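Local coordinates for protein APL1 (Anopheles gambiae, PDB 3O6N) that is a leucine-rich repeat protein that probably pairs with LRIM1 in a complex regulating complement-like immunity in the mosquito, at residues A[8-12]-A[23-27]; A[37-42]-A[63-69]; A[333-339]-A[359-363]; A[342-348]-A[367-372]. The contacts are given in a common frame with arbitrary orientation. Residues are numbered along the deposited sequence.

Contact 1: residues A[8-12]-A[23-27]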
# COMPACT_ATOMS: atom_id res chain seq x y z
N PRO A 8 -25.21 -6.86 35.72
CA PRO A 8 -25.77 -5.90 34.76
C PRO A 8 -26.42 -6.59 33.57
O PRO A 8 -25.99 -7.67 33.15
CB PRO A 8 -24.54 -5.12 34.29
CG PRO A 8 -23.53 -5.31 35.35
CD PRO A 8 -23.76 -6.68 35.89
N GLU A 9 -27.43 -5.94 33.01
CA GLU A 9 -28.12 -6.45 31.84
C GLU A 9 -28.14 -5.37 30.77
O GLU A 9 -28.81 -4.35 30.91
CB GLU A 9 -29.55 -6.86 32.22
CG GLU A 9 -30.43 -7.27 31.05
CD GLU A 9 -31.79 -7.77 31.51
OE1 GLU A 9 -32.74 -6.96 31.57
OE2 GLU A 9 -31.90 -8.97 31.81
N TYR A 10 -27.39 -5.59 29.70
CA TYR A 10 -27.28 -4.60 28.63
C TYR A 10 -28.24 -4.92 27.48
O TYR A 10 -28.20 -6.01 26.92
CB TYR A 10 -25.84 -4.52 28.13
CG TYR A 10 -24.83 -4.23 29.22
CD1 TYR A 10 -24.79 -2.99 29.84
CD2 TYR A 10 -23.92 -5.19 29.61
CE1 TYR A 10 -23.87 -2.72 30.84
CE2 TYR A 10 -22.99 -4.94 30.61
CZ TYR A 10 -22.97 -3.70 31.22
OH TYR A 10 -22.05 -3.45 32.21
N LYS A 11 -29.10 -3.96 27.15
CA LYS A 11 -30.10 -4.13 26.11
C LYS A 11 -29.80 -3.24 24.92
O LYS A 11 -29.11 -2.23 25.05
CB LYS A 11 -31.49 -3.78 26.66
CG LYS A 11 -31.97 -4.64 27.81
CD LYS A 11 -32.50 -5.97 27.33
CE LYS A 11 -33.29 -6.68 28.42
NZ LYS A 11 -34.53 -5.94 28.79
N CYS A 12 -30.33 -3.60 23.76
CA CYS A 12 -30.18 -2.76 22.57
C CYS A 12 -30.89 -1.43 22.78
O CYS A 12 -31.76 -1.31 23.65
CB CYS A 12 -30.75 -3.46 21.33
SG CYS A 12 -30.00 -5.07 20.96
N PHE A 23 -25.66 -1.21 21.61
CA PHE A 23 -25.47 -1.27 23.06
C PHE A 23 -24.82 0.02 23.52
O PHE A 23 -23.94 0.56 22.84
CB PHE A 23 -24.59 -2.45 23.46
CG PHE A 23 -25.22 -3.80 23.21
CD1 PHE A 23 -26.22 -4.28 24.04
CD2 PHE A 23 -24.78 -4.59 22.16
CE1 PHE A 23 -26.79 -5.51 23.82
CE2 PHE A 23 -25.35 -5.83 21.93
CZ PHE A 23 -26.35 -6.30 22.76
N TYR A 24 -25.24 0.51 24.69
CA TYR A 24 -24.68 1.72 25.26
C TYR A 24 -24.10 1.47 26.65
O TYR A 24 -24.70 0.76 27.46
CB TYR A 24 -25.74 2.82 25.35
CG TYR A 24 -25.79 3.73 24.14
CD1 TYR A 24 -24.97 4.85 24.06
CD2 TYR A 24 -26.67 3.49 23.10
CE1 TYR A 24 -25.01 5.69 22.96
CE2 TYR A 24 -26.73 4.32 22.00
CZ TYR A 24 -25.89 5.42 21.93
OH TYR A 24 -25.94 6.25 20.84
N ASP A 25 -22.93 2.04 26.91
CA ASP A 25 -22.35 2.06 28.25
C ASP A 25 -22.08 0.67 28.83
O ASP A 25 -22.30 0.44 30.01
CB ASP A 25 -23.25 2.86 29.20
CG ASP A 25 -23.50 4.27 28.71
OD1 ASP A 25 -22.51 4.98 28.45
OD2 ASP A 25 -24.68 4.66 28.56
N VAL A 26 -21.61 -0.24 27.98
CA VAL A 26 -21.19 -1.55 28.45
C VAL A 26 -19.78 -1.42 29.00
O VAL A 26 -18.89 -0.91 28.32
CB VAL A 26 -21.18 -2.58 27.32
CG1 VAL A 26 -20.65 -3.91 27.82
CG2 VAL A 26 -22.57 -2.73 26.72
N HIS A 27 -19.58 -1.87 30.23
CA HIS A 27 -18.25 -1.79 30.83
C HIS A 27 -17.86 -3.09 31.51
O HIS A 27 -18.30 -3.39 32.62
CB HIS A 27 -18.16 -0.60 31.78
CG HIS A 27 -18.31 0.72 31.09
ND1 HIS A 27 -17.36 1.22 30.23
CD2 HIS A 27 -19.31 1.63 31.12
CE1 HIS A 27 -17.77 2.39 29.76
NE2 HIS A 27 -18.95 2.66 30.28
O HOH W 1 -26.96 -1.11 26.22

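Contact 2: residues A[37-42]-A[63-69]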
# COMPACT_ATOMS: atom_id res chain seq x y z
N PHE A 37 -26.57 -9.98 28.22
CA PHE A 37 -26.87 -9.21 27.02
C PHE A 37 -28.27 -9.53 26.52
O PHE A 37 -28.68 -10.69 26.53
CB PHE A 37 -25.85 -9.52 25.91
CG PHE A 37 -24.48 -8.95 26.15
CD1 PHE A 37 -24.21 -7.63 25.82
CD2 PHE A 37 -23.48 -9.71 26.72
CE1 PHE A 37 -22.96 -7.09 26.04
CE2 PHE A 37 -22.23 -9.18 26.95
CZ PHE A 37 -21.96 -7.87 26.61
N GLY A 38 -29.00 -8.51 26.09
CA GLY A 38 -30.32 -8.69 25.53
C GLY A 38 -31.32 -9.31 26.49
O GLY A 38 -31.19 -9.19 27.71
N PHE A 39 -32.33 -9.97 25.92
CA PHE A 39 -33.35 -10.66 26.71
C PHE A 39 -32.94 -12.09 27.02
O PHE A 39 -32.22 -12.72 26.25
CB PHE A 39 -34.69 -10.66 25.97
CG PHE A 39 -35.31 -9.30 25.84
CD1 PHE A 39 -36.11 -8.79 26.85
CD2 PHE A 39 -35.10 -8.54 24.70
CE1 PHE A 39 -36.68 -7.54 26.73
CE2 PHE A 39 -35.67 -7.29 24.58
CZ PHE A 39 -36.46 -6.79 25.59
N GLU A 40 -33.40 -12.60 28.16
CA GLU A 40 -33.13 -13.98 28.53
C GLU A 40 -33.63 -14.93 27.45
O GLU A 40 -32.97 -15.92 27.13
CB GLU A 40 -33.77 -14.32 29.87
CG GLU A 40 -33.57 -15.76 30.30
CD GLU A 40 -34.10 -16.03 31.69
OE1 GLU A 40 -33.90 -15.17 32.57
OE2 GLU A 40 -34.72 -17.09 31.90
N ASP A 41 -34.79 -14.62 26.89
CA ASP A 41 -35.33 -15.39 25.77
C ASP A 41 -34.53 -15.09 24.50
O ASP A 41 -34.69 -14.02 23.90
CB ASP A 41 -36.81 -15.07 25.57
CG ASP A 41 -37.39 -15.74 24.33
OD1 ASP A 41 -36.71 -16.59 23.72
OD2 ASP A 41 -38.54 -15.42 23.97
N ILE A 42 -33.69 -16.03 24.10
CA ILE A 42 -32.79 -15.87 22.96
C ILE A 42 -33.50 -15.43 21.68
O ILE A 42 -32.96 -14.63 20.91
CB ILE A 42 -32.03 -17.18 22.66
CG1 ILE A 42 -31.20 -17.61 23.87
CG2 ILE A 42 -31.15 -17.03 21.43
CD1 ILE A 42 -30.29 -16.52 24.37
N ALA A 63 -21.04 -14.56 26.49
CA ALA A 63 -22.43 -14.21 26.75
C ALA A 63 -23.07 -13.41 25.62
O ALA A 63 -24.28 -13.49 25.40
CB ALA A 63 -22.56 -13.45 28.07
N LEU A 64 -22.26 -12.63 24.90
CA LEU A 64 -22.79 -11.77 23.85
C LEU A 64 -23.44 -12.58 22.73
O LEU A 64 -24.63 -12.44 22.46
CB LEU A 64 -21.70 -10.87 23.27
CG LEU A 64 -22.10 -10.04 22.05
CD1 LEU A 64 -23.29 -9.14 22.36
CD2 LEU A 64 -20.91 -9.22 21.55
N LEU A 65 -22.65 -13.44 22.09
CA LEU A 65 -23.15 -14.24 20.97
C LEU A 65 -23.89 -15.50 21.43
O LEU A 65 -24.54 -16.17 20.63
CB LEU A 65 -22.01 -14.60 20.01
CG LEU A 65 -21.40 -13.38 19.31
CD1 LEU A 65 -20.17 -13.77 18.49
CD2 LEU A 65 -22.44 -12.68 18.44
N ASP A 66 -23.79 -15.82 22.71
CA ASP A 66 -24.62 -16.89 23.27
C ASP A 66 -26.08 -16.44 23.30
O ASP A 66 -26.99 -17.26 23.21
CB ASP A 66 -24.15 -17.27 24.68
CG ASP A 66 -22.95 -18.20 24.66
OD1 ASP A 66 -22.35 -18.39 23.58
OD2 ASP A 66 -22.60 -18.75 25.73
N SER A 67 -26.28 -15.13 23.42
CA SER A 67 -27.62 -14.55 23.49
C SER A 67 -28.09 -14.00 22.15
O SER A 67 -29.28 -14.04 21.84
CB SER A 67 -27.67 -13.44 24.55
OG SER A 67 -27.43 -13.96 25.84
N PHE A 68 -27.15 -13.47 21.37
CA PHE A 68 -27.47 -12.96 20.04
C PHE A 68 -26.91 -13.90 18.98
O PHE A 68 -25.74 -13.82 18.61
CB PHE A 68 -26.90 -11.55 19.86
CG PHE A 68 -27.63 -10.51 20.66
CD1 PHE A 68 -28.42 -9.57 20.02
CD2 PHE A 68 -27.54 -10.47 22.04
CE1 PHE A 68 -29.11 -8.60 20.75
CE2 PHE A 68 -28.22 -9.52 22.78
CZ PHE A 68 -29.00 -8.58 22.13
N ARG A 69 -27.76 -14.80 18.49
CA ARG A 69 -27.32 -15.88 17.61
C ARG A 69 -27.69 -15.69 16.14
O ARG A 69 -27.57 -16.62 15.34
CB ARG A 69 -27.86 -17.23 18.11
CG ARG A 69 -27.47 -17.55 19.54
CD ARG A 69 -27.83 -18.98 19.90
NE ARG A 69 -27.48 -19.31 21.27
CZ ARG A 69 -27.80 -20.46 21.87
NH1 ARG A 69 -28.47 -21.38 21.20
NH2 ARG A 69 -27.45 -20.68 23.13
O HOH W 2 -26.26 -12.72 27.96
O HOH W 3 -30.63 -14.75 19.22

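Contact 3: residues A[333-339]-A[359-363]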
# COMPACT_ATOMS: atom_id res chain seq x y z
N LEU A 333 19.50 20.78 -21.08
CA LEU A 333 18.15 20.28 -21.31
C LEU A 333 17.60 20.96 -22.56
O LEU A 333 17.71 22.17 -22.71
CB LEU A 333 17.25 20.59 -20.11
CG LEU A 333 15.79 20.13 -20.24
CD1 LEU A 333 15.72 18.60 -20.29
CD2 LEU A 333 14.93 20.68 -19.10
N LYS A 334 17.03 20.17 -23.46
CA LYS A 334 16.44 20.69 -24.68
C LYS A 334 14.97 20.32 -24.78
O LYS A 334 14.60 19.17 -24.54
CB LYS A 334 17.17 20.15 -25.91
CG LYS A 334 18.54 20.75 -26.16
CD LYS A 334 19.15 20.17 -27.43
CE LYS A 334 20.49 20.79 -27.75
NZ LYS A 334 21.09 20.17 -28.97
N LEU A 335 14.14 21.29 -25.13
CA LEU A 335 12.72 21.05 -25.34
C LEU A 335 12.30 21.61 -26.69
O LEU A 335 12.81 22.65 -27.12
CB LEU A 335 11.88 21.69 -24.23
CG LEU A 335 12.00 21.15 -22.80
CD1 LEU A 335 11.15 22.00 -21.86
CD2 LEU A 335 11.58 19.69 -22.73
N SER A 336 11.39 20.92 -27.36
CA SER A 336 10.84 21.40 -28.63
C SER A 336 9.87 22.54 -28.38
O SER A 336 9.34 22.69 -27.27
CB SER A 336 10.13 20.27 -29.37
OG SER A 336 11.03 19.24 -29.71
N THR A 337 9.61 23.34 -29.41
CA THR A 337 8.70 24.47 -29.30
C THR A 337 7.31 24.00 -28.87
O THR A 337 6.57 24.74 -28.22
CB THR A 337 8.58 25.22 -30.64
OG1 THR A 337 9.90 25.55 -31.12
CG2 THR A 337 7.78 26.50 -30.47
N HIS A 338 6.97 22.77 -29.23
CA HIS A 338 5.62 22.25 -29.02
C HIS A 338 5.51 21.29 -27.84
O HIS A 338 4.55 20.51 -27.75
CB HIS A 338 5.15 21.54 -30.29
CG HIS A 338 6.03 20.40 -30.71
ND1 HIS A 338 6.00 19.17 -30.10
CD2 HIS A 338 6.99 20.32 -31.67
CE1 HIS A 338 6.89 18.37 -30.67
NE2 HIS A 338 7.50 19.05 -31.62
N HIS A 339 6.47 21.33 -26.92
CA HIS A 339 6.43 20.45 -25.75
C HIS A 339 5.17 20.71 -24.94
O HIS A 339 4.59 21.79 -25.01
CB HIS A 339 7.67 20.65 -24.88
CG HIS A 339 7.65 21.94 -24.11
ND1 HIS A 339 7.02 22.06 -22.90
CD2 HIS A 339 8.18 23.15 -24.39
CE1 HIS A 339 7.16 23.30 -22.45
NE2 HIS A 339 7.86 23.98 -23.34
N LEU A 359 16.62 27.05 -23.49
CA LEU A 359 15.49 26.39 -22.85
C LEU A 359 14.33 27.36 -22.65
O LEU A 359 13.20 27.07 -23.02
CB LEU A 359 15.90 25.80 -21.51
CG LEU A 359 14.83 25.00 -20.77
CD1 LEU A 359 14.42 23.78 -21.60
CD2 LEU A 359 15.33 24.58 -19.40
N PHE A 360 14.64 28.52 -22.07
CA PHE A 360 13.61 29.49 -21.70
C PHE A 360 12.98 30.24 -22.88
O PHE A 360 12.11 31.08 -22.69
CB PHE A 360 14.14 30.46 -20.64
CG PHE A 360 14.01 29.94 -19.24
CD1 PHE A 360 13.00 30.38 -18.41
CD2 PHE A 360 14.89 28.97 -18.76
CE1 PHE A 360 12.87 29.89 -17.12
CE2 PHE A 360 14.77 28.48 -17.48
CZ PHE A 360 13.76 28.94 -16.65
N ARG A 361 13.40 29.92 -24.10
CA ARG A 361 12.69 30.42 -25.27
C ARG A 361 11.34 29.70 -25.40
O ARG A 361 10.41 30.21 -26.02
CB ARG A 361 13.52 30.21 -26.54
CG ARG A 361 14.82 31.00 -26.57
CD ARG A 361 15.53 30.82 -27.91
NE ARG A 361 14.80 31.46 -29.00
CZ ARG A 361 15.00 31.21 -30.29
NH1 ARG A 361 15.92 30.32 -30.66
NH2 ARG A 361 14.29 31.84 -31.21
N ASN A 362 11.25 28.52 -24.79
CA ASN A 362 10.06 27.67 -24.94
C ASN A 362 9.32 27.33 -23.65
O ASN A 362 8.25 26.73 -23.68
CB ASN A 362 10.42 26.37 -25.66
CG ASN A 362 10.88 26.61 -27.08
OD1 ASN A 362 10.33 27.45 -27.79
ND2 ASN A 362 11.91 25.89 -27.50
N VAL A 363 9.90 27.69 -22.51
CA VAL A 363 9.25 27.44 -21.23
C VAL A 363 9.65 28.53 -20.25
O VAL A 363 10.71 29.15 -20.39
CB VAL A 363 9.62 26.04 -20.67
CG1 VAL A 363 11.03 26.04 -20.10
CG2 VAL A 363 8.61 25.59 -19.61
O HOH W 4 13.10 25.01 -25.06

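Contact 4: residues A[342-348]-A[367-372]. With NAG (2-acetamido-2-deoxy-beta-D-glucopyranose), chain D.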
# COMPACT_ATOMS: atom_id res chain seq x y z
N LYS A 342 3.77 21.16 -18.21
CA LYS A 342 3.00 22.10 -17.40
C LYS A 342 3.67 22.33 -16.04
O LYS A 342 3.43 23.34 -15.40
CB LYS A 342 1.57 21.58 -17.19
CG LYS A 342 0.75 21.48 -18.46
CD LYS A 342 0.64 22.82 -19.16
CE LYS A 342 -0.18 22.72 -20.43
NZ LYS A 342 -0.30 24.03 -21.13
N ASN A 343 4.50 21.39 -15.62
CA ASN A 343 5.22 21.49 -14.36
C ASN A 343 6.63 20.93 -14.52
O ASN A 343 6.80 19.75 -14.81
CB ASN A 343 4.47 20.74 -13.25
CG ASN A 343 4.93 21.13 -11.85
OD1 ASN A 343 6.07 21.53 -11.65
ND2 ASN A 343 4.02 21.02 -10.89
N LEU A 344 7.63 21.78 -14.33
CA LEU A 344 9.03 21.40 -14.53
C LEU A 344 9.89 21.90 -13.37
O LEU A 344 9.81 23.07 -13.00
CB LEU A 344 9.54 21.99 -15.85
CG LEU A 344 11.00 21.79 -16.24
CD1 LEU A 344 11.31 20.31 -16.45
CD2 LEU A 344 11.32 22.60 -17.49
N THR A 345 10.69 21.02 -12.77
CA THR A 345 11.65 21.45 -11.76
C THR A 345 13.08 21.31 -12.28
O THR A 345 13.41 20.33 -12.96
CB THR A 345 11.50 20.70 -10.42
OG1 THR A 345 11.72 19.29 -10.62
CG2 THR A 345 10.11 20.93 -9.83
N LEU A 346 13.92 22.29 -11.97
CA LEU A 346 15.24 22.42 -12.60
C LEU A 346 16.35 22.81 -11.64
O LEU A 346 17.53 22.78 -12.00
CB LEU A 346 15.18 23.48 -13.71
CG LEU A 346 14.20 23.22 -14.86
CD1 LEU A 346 14.07 24.47 -15.73
CD2 LEU A 346 14.65 22.02 -15.68
N SER A 347 15.99 23.18 -10.41
CA SER A 347 16.98 23.73 -9.49
C SER A 347 17.94 22.68 -8.95
O SER A 347 17.71 21.47 -9.08
CB SER A 347 16.30 24.50 -8.35
OG SER A 347 15.68 23.62 -7.42
N HIS A 348 19.03 23.15 -8.36
CA HIS A 348 20.06 22.27 -7.81
C HIS A 348 20.60 21.31 -8.86
O HIS A 348 20.54 20.09 -8.69
CB HIS A 348 19.52 21.50 -6.60
CG HIS A 348 19.17 22.37 -5.44
ND1 HIS A 348 17.96 23.01 -5.33
CD2 HIS A 348 19.88 22.70 -4.33
CE1 HIS A 348 17.93 23.71 -4.21
NE2 HIS A 348 19.08 23.54 -3.58
N ALA A 367 5.37 27.61 -14.99
CA ALA A 367 5.49 26.21 -15.41
C ALA A 367 6.75 25.63 -14.77
O ALA A 367 6.71 24.57 -14.14
CB ALA A 367 5.55 26.08 -16.92
N VAL A 368 7.86 26.34 -14.92
CA VAL A 368 9.06 26.07 -14.14
C VAL A 368 8.75 26.41 -12.69
O VAL A 368 8.49 27.56 -12.35
CB VAL A 368 10.26 26.89 -14.63
CG1 VAL A 368 11.45 26.70 -13.70
CG2 VAL A 368 10.63 26.49 -16.06
N ASP A 369 8.77 25.39 -11.84
CA ASP A 369 8.22 25.51 -10.49
C ASP A 369 9.23 25.99 -9.46
O ASP A 369 8.85 26.40 -8.36
CB ASP A 369 7.64 24.16 -10.04
CG ASP A 369 6.90 24.25 -8.73
OD1 ASP A 369 5.87 24.96 -8.68
OD2 ASP A 369 7.35 23.62 -7.74
N ASP A 370 10.51 25.96 -9.81
CA ASP A 370 11.55 26.28 -8.83
C ASP A 370 12.65 27.20 -9.35
O ASP A 370 12.61 27.67 -10.49
CB ASP A 370 12.15 24.99 -8.24
CG ASP A 370 12.82 24.12 -9.29
OD1 ASP A 370 12.65 24.38 -10.50
OD2 ASP A 370 13.52 23.16 -8.90
N ALA A 371 13.62 27.47 -8.49
CA ALA A 371 14.74 28.35 -8.82
C ALA A 371 15.86 28.15 -7.81
O ALA A 371 15.66 27.56 -6.75
CB ALA A 371 14.28 29.81 -8.81
N ASP A 372 17.06 28.62 -8.15
CA ASP A 372 18.18 28.63 -7.22
C ASP A 372 18.25 30.01 -6.58
O ASP A 372 18.01 31.02 -7.24
CB ASP A 372 19.49 28.35 -7.94
CG ASP A 372 19.55 26.95 -8.51
OD1 ASP A 372 19.23 25.98 -7.79
OD2 ASP A 372 19.93 26.81 -9.70
C1 NAG D . 4.66 21.19 -9.60
C2 NAG D . 3.52 21.64 -8.68
C3 NAG D . 3.93 21.63 -7.21
C4 NAG D . 4.66 20.35 -6.85
C5 NAG D . 5.78 20.06 -7.84
C6 NAG D . 6.47 18.75 -7.51
C7 NAG D . 1.89 23.20 -9.57
C8 NAG D . 1.62 24.59 -10.05
N2 NAG D . 3.09 22.97 -9.05
O3 NAG D . 2.77 21.74 -6.41
O4 NAG D . 5.21 20.48 -5.55
O5 NAG D . 5.26 20.00 -9.15
O6 NAG D . 7.79 19.00 -7.08
O7 NAG D . 1.02 22.33 -9.66
O HOH W 5 14.69 24.95 -4.83

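Contact 1: residues A[8-12]-A[23-27]
This is a side-chain and water-mediated contact in the N-terminal cap of a leucine-rich repeat solenoid, where residues 8-12 lie across the first strand of the long parallel sheet and the turn that follows it (residues 23-27). The open end of a solenoid would leave its hydrophobic core exposed, and caps solve the problem with extra segments and often a disulfide; here Cys-12 is bonded to Cys-21. Tyr-10 is the residue most covered by the other segment. Its CA-to-CB bond is directed toward residues 23-27, and Val-26 sets a methyl on one ring face, a CH-pi contact with CG2 3.9 Å from the ring centroid. The same ring reaches the turn backbone, Tyr-10 CE1 lying 3.6 Å from Asp-25 O. Phe-23 meets the other segment with its ring edge, CE1 being 3.4 Å from Tyr-10 O, while the sulfur of Cys-12 sits obliquely 4.7 Å from the Phe-23 ring centroid. Phe-23 also packs edge-to-face on Phe-37 and Phe-68, which ties the contact to the aromatic core of the cap. Between the backbones, water 1 fills the gap: it donates to Lys-11 O at 2.7 Å and accepts from Tyr-24 N at 2.8 Å.

Contact 2: residues A[37-42]-A[63-69]
Apolar packing supplies the core of this contact, in which the loop after strand 36-37 meets the short helix 63-67 near the N-terminal end of the leucine-rich repeat solenoid. Leu-64 CD1 lies over the Phe-37 ring face, 4.1 Å from the centroid in a CH-pi contact, and Ala-63 CB is 4.1 Å from Phe-37 CD2. Phe-68 turns its ring edge to the loop, with CE2 3.5 Å from Gly-38 N. A side chain on Gly-38 would collide with this ring, and its positive phi also favours glycine. Ile-42 CD1 rests 3.4 Å from Ser-67 CA. The polar links run through water. Water 2 joins Phe-37 N (2.8 Å) to Ser-67 OG (2.7 Å), and water 3 joins Ile-42 O (2.9 Å) to Arg-69 N (3.0 Å). Phe-37 and Leu-64 touch Phe-52 of strand 49-53, Phe-37 and Phe-68 pack edge-to-face on Phe-23 of strand 21-24, and Leu-64 also touches Phe-23, so this helix residue reaches the first two strands of the long sheet.

Contact 3: residues A[333-339]-A[359-363]
Near the C-terminal end of the leucine-rich repeat solenoid, the loop between strands 322-324 and 343-345 packs against the chain leaving helix 353-359, a polar and apolar contact consistent with a C-terminal cap. Its chief polar link is made by His-339, whose NE2 donates to Asn-362 O at 2.8 Å with an angle of 159°. The other ring nitrogen, ND1, accepts a hydrogen bond from Leu-341 N, so both nitrogens of the imidazole are used. His-339 is the last residue of a type I turn from Ser-336, closed by His-339 N to Ser-336 O at 3.2 Å, and its CA-to-CB bond is directed toward residues 359-363. Asn-362 takes part through its side chain as well: ND2 gives a weak hydrogen bond to Leu-335 O at 3.4 Å and a better one, 2.9 Å, to water 4. Nearby, Ser-336 OG has its partner in Asp-318, and Leu-333 N is hydrogen-bonded to Ser-355 OG. Beside these polar links the leucines meet. Leu-335 CD1 lies 3.7 Å from Leu-359 CD1, and Leu-333 CD2 lies 3.9 Å from Leu-359 CD2; Phe-317 of helix 314-317 also touches Leu-333 and Leu-335, continuing the repeat core. Water 4 completes the network, for besides accepting from Asn-362 ND2 it donates to Leu-335 O at 3.1 Å and to Leu-359 O at 2.9 Å.

Contact 4: residues A[342-348]-A[367-372]
Aspartate side chains that bind backbone amides dominate this contact. Asp-370 holds three donors: OD1 accepts from Leu-346 N at 2.9 Å, while OD2 accepts from Ser-347 N at 2.9 Å and Ser-347 OG at 2.7 Å. Asp-372 OD1 accepts from His-348 N at 2.9 Å and lies over a face of the His-348 ring; its OD2 is hydrogen-bonded to Cys-386 N. At the other end the main chains pair in parallel, with Leu-344 N to Ala-367 O at 2.9 Å and Asp-369 N to Leu-344 O at 2.8 Å forming a single bridge between Leu-344 and Val-368. Beyond it the Asp-370 and Asp-372 carboxylates replace backbone carbonyls as acceptors. NAG, N-linked at Asn-343 ND2, gives Asp-369 OD1 a weak hydrogen bond from N2 at 3.4 Å and is also hydrogen-bonded to Tyr-324 OH. Apolar contact is modest: Leu-346 CD1 and Val-368 CG1 are 4.0 Å apart, Leu-344 CD2 and Val-368 CG2 4.2 Å. Strand 343-345 is the last of the solenoid's long parallel sheet; one edge pairs with strand 322-324, and residues 367-372 cover the other, as expected of a leucine-rich repeat C-terminal cap, with Leu-385 of strand 385-388 packing nearby.

How the contacts relate
The four contacts illustrate how a solenoid is closed at both ends. Contacts 1 and 2 touch at one end, centres 12 Å apart: Tyr-10 O and Gly-38 N, 2.7 Å apart, probably share a hydrogen bond, and Phe-23 CZ packs 3.6 Å from Phe-68 CZ. Contacts 3 and 4 do likewise at the other, centres 13 Å apart, where Leu-333 CD2 meets Leu-346 CD2 at 3.7 Å; their segments alternate along the chain. Contacts 1 and 4 lie on the outermost strands of one long sheet, about 60 Å apart between centres. The NAG on Asn-343 in contact 4 lies about 12 Å, between nearest atoms, from the Val-363 side chain of contact 3.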